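Local atomic coordinates of dITP/XTP pyrophosphatase (Coxiella burnetii, PDB entry 3TQU), a protein that probably hydrolyses non-canonical purine nucleoside triphosphates such as XTP, dITP and ITP to their monophosphates, keeping them out of DNA and RNA. Residues T35-P40 with T64-L69. Sequence-based numbering, arbitrary orientation.
Sequences TEFSVP and TGLPAL
The methyl group of Thr64 lies over one face of the Phe37 ring in a CH-pi contact. Thr64 CG2 is 3.8 Å from the ring centroid, 27° off the ring normal. It is offset toward the rim, on the side where the ring joins its own chain. Phe37 CG is therefore the nearest ring atom to Thr64 CG2, at 3.4 Å. Phe37 CG is anti to the carbonyl carbon (chi1 -67°), and from the short 3-10 turn this sends the ring out to the end of helix 49-64.

Two apolar contacts flank this one. At the far end of the ring, Phe37 CZ meets Leu66 CD1 at 3.6 Å, and the two side chains cross at about a right angle. Val39 CG2 touches Thr64 CG2 at 3.7 Å. That methyl thus packs against both Phe37 and Val39.

No hydrogen bond joins the two segments. The hydroxyl of Thr64 sits between its backbone N and carbonyl carbon (chi1 64°), while CG2 points to Phe37. Thr64 OG1 accepts from the N of Leu66 at 3.3 Å, which makes an ST turn around Gly65. It is also hydrogen-bonded to the carbonyl O of Ala60, one turn back in the helix. In the other segment, Ser38 N bonds to Thr35 O at 3.1 Å and closes the 3-10 turn.

This is structural packing near one end of the Ham1 fold. The Val39 side chain is about 9 Å from that of Gln12, which probably binds substrate. The contact joins the loop after strand 29-33 to the turn leading from helix 49-64 into strand 68-77. Val8 of strand 5-9 touches Phe37, Thr64 and Leu66. Ile32 of strand 29-33 also meets Phe37, while Val39 packs on His59 and Gln63 of helix 49-64.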
loop_
_atom_site.group_PDB
_atom_site.type_symbol
_atom_site.label_atom_id
_atom_site.label_comp_id
_atom_site.label_asym_id
_atom_site.label_seq_id
_atom_site.Cartn_x
_atom_site.Cartn_y
_atom_site.Cartn_z
ATOM N N THR A 35 0.335 -12.255 -20.691
ATOM C CA THR A 35 0.412 -13.422 -21.564
ATOM C C THR A 35 0.792 -13.058 -22.998
ATOM O O THR A 35 1.274 -13.904 -23.750
ATOM C CB THR A 35 -0.912 -14.200 -21.580
ATOM O OG1 THR A 35 -1.993 -13.292 -21.823
ATOM C CG2 THR A 35 -1.129 -14.904 -20.245
ATOM N N GLU A 36 0.575 -11.802 -23.375
ATOM C CA GLU A 36 0.909 -11.350 -24.724
ATOM C C GLU A 36 2.406 -11.117 -24.882
ATOM O O GLU A 36 2.897 -10.866 -25.985
ATOM C CB GLU A 36 0.125 -10.087 -25.076
ATOM C CG GLU A 36 -1.334 -10.357 -25.394
ATOM C CD GLU A 36 -1.497 -11.250 -26.612
ATOM O OE1 GLU A 36 -1.137 -10.805 -27.721
ATOM O OE2 GLU A 36 -1.972 -12.395 -26.459
ATOM N N PHE A 37 3.119 -11.199 -23.762
ATOM C CA PHE A 37 4.574 -11.098 -23.736
ATOM C C PHE A 37 5.164 -12.433 -23.307
ATOM O O PHE A 37 6.364 -12.543 -23.061
ATOM C CB PHE A 37 5.017 -10.018 -22.747
ATOM C CG PHE A 37 4.640 -8.625 -23.157
ATOM C CD1 PHE A 37 5.547 -7.816 -23.823
ATOM C CD2 PHE A 37 3.382 -8.122 -22.877
ATOM C CE1 PHE A 37 5.205 -6.531 -24.201
ATOM C CE2 PHE A 37 3.033 -6.838 -23.254
ATOM C CZ PHE A 37 3.945 -6.042 -23.916
ATOM N N SER A 38 4.301 -13.439 -23.203
ATOM C CA SER A 38 4.696 -14.764 -22.742
ATOM C C SER A 38 5.325 -14.737 -21.353
ATOM O O SER A 38 6.274 -15.471 -21.075
ATOM C CB SER A 38 5.635 -15.429 -23.748
ATOM O OG SER A 38 4.968 -15.632 -24.981
ATOM N N VAL A 39 4.785 -13.889 -20.481
ATOM C CA VAL A 39 5.224 -13.836 -19.093
ATOM C C VAL A 39 4.502 -14.904 -18.278
ATOM O O VAL A 39 3.273 -14.960 -18.272
ATOM C CB VAL A 39 4.941 -12.457 -18.464
ATOM C CG1 VAL A 39 5.364 -12.437 -17.004
ATOM C CG2 VAL A 39 5.648 -11.360 -19.251
ATOM N N PRO A 40 5.266 -15.759 -17.586
ATOM C CA PRO A 40 4.653 -16.792 -16.746
ATOM C C PRO A 40 4.123 -16.205 -15.439
ATOM O O PRO A 40 4.576 -15.140 -15.015
ATOM C CB PRO A 40 5.818 -17.738 -16.462
ATOM C CG PRO A 40 7.023 -16.866 -16.517
ATOM C CD PRO A 40 6.738 -15.824 -17.566
ATOM N N THR A 64 8.586 -7.392 -19.143
ATOM C CA THR A 64 8.084 -6.702 -20.330
ATOM C C THR A 64 8.785 -5.376 -20.621
ATOM O O THR A 64 8.844 -4.941 -21.770
ATOM C CB THR A 64 6.566 -6.457 -20.244
ATOM O OG1 THR A 64 6.283 -5.577 -19.149
ATOM C CG2 THR A 64 5.826 -7.771 -20.047
ATOM N N GLY A 65 9.312 -4.733 -19.584
ATOM C CA GLY A 65 9.932 -3.430 -19.748
ATOM C C GLY A 65 8.915 -2.302 -19.780
ATOM O O GLY A 65 9.268 -1.142 -19.999
ATOM N N LEU A 66 7.647 -2.643 -19.562
ATOM C CA LEU A 66 6.572 -1.654 -19.542
ATOM C C LEU A 66 6.061 -1.465 -18.117
ATOM O O LEU A 66 6.339 -2.289 -17.250
ATOM C CB LEU A 66 5.414 -2.115 -20.427
ATOM C CG LEU A 66 5.580 -2.170 -21.944
ATOM C CD1 LEU A 66 4.297 -2.687 -22.571
ATOM C CD2 LEU A 66 5.936 -0.807 -22.509
ATOM N N PRO A 67 5.311 -0.376 -17.873
ATOM C CA PRO A 67 4.592 -0.245 -16.601
ATOM C C PRO A 67 3.659 -1.438 -16.438
ATOM O O PRO A 67 3.190 -1.971 -17.438
ATOM C CB PRO A 67 3.771 1.032 -16.793
ATOM C CG PRO A 67 4.499 1.803 -17.844
ATOM C CD PRO A 67 5.091 0.779 -18.760
ATOM N N ALA A 68 3.395 -1.860 -15.208
ATOM C CA ALA A 68 2.569 -3.039 -15.001
ATOM C C ALA A 68 1.614 -2.835 -13.838
ATOM O O ALA A 68 1.949 -2.175 -12.853
ATOM C CB ALA A 68 3.434 -4.267 -14.777
ATOM N N LEU A 69 0.424 -3.409 -13.964
ATOM C CA LEU A 69 -0.605 -3.281 -12.946
ATOM C C LEU A 69 -1.072 -4.661 -12.512
ATOM O O LEU A 69 -1.358 -5.523 -13.349
ATOM C CB LEU A 69 -1.781 -2.472 -13.492
ATOM C CG LEU A 69 -2.921 -2.117 -12.538
ATOM C CD1 LEU A 69 -3.633 -0.866 -13.021
ATOM C CD2 LEU A 69 -3.903 -3.279 -12.385
#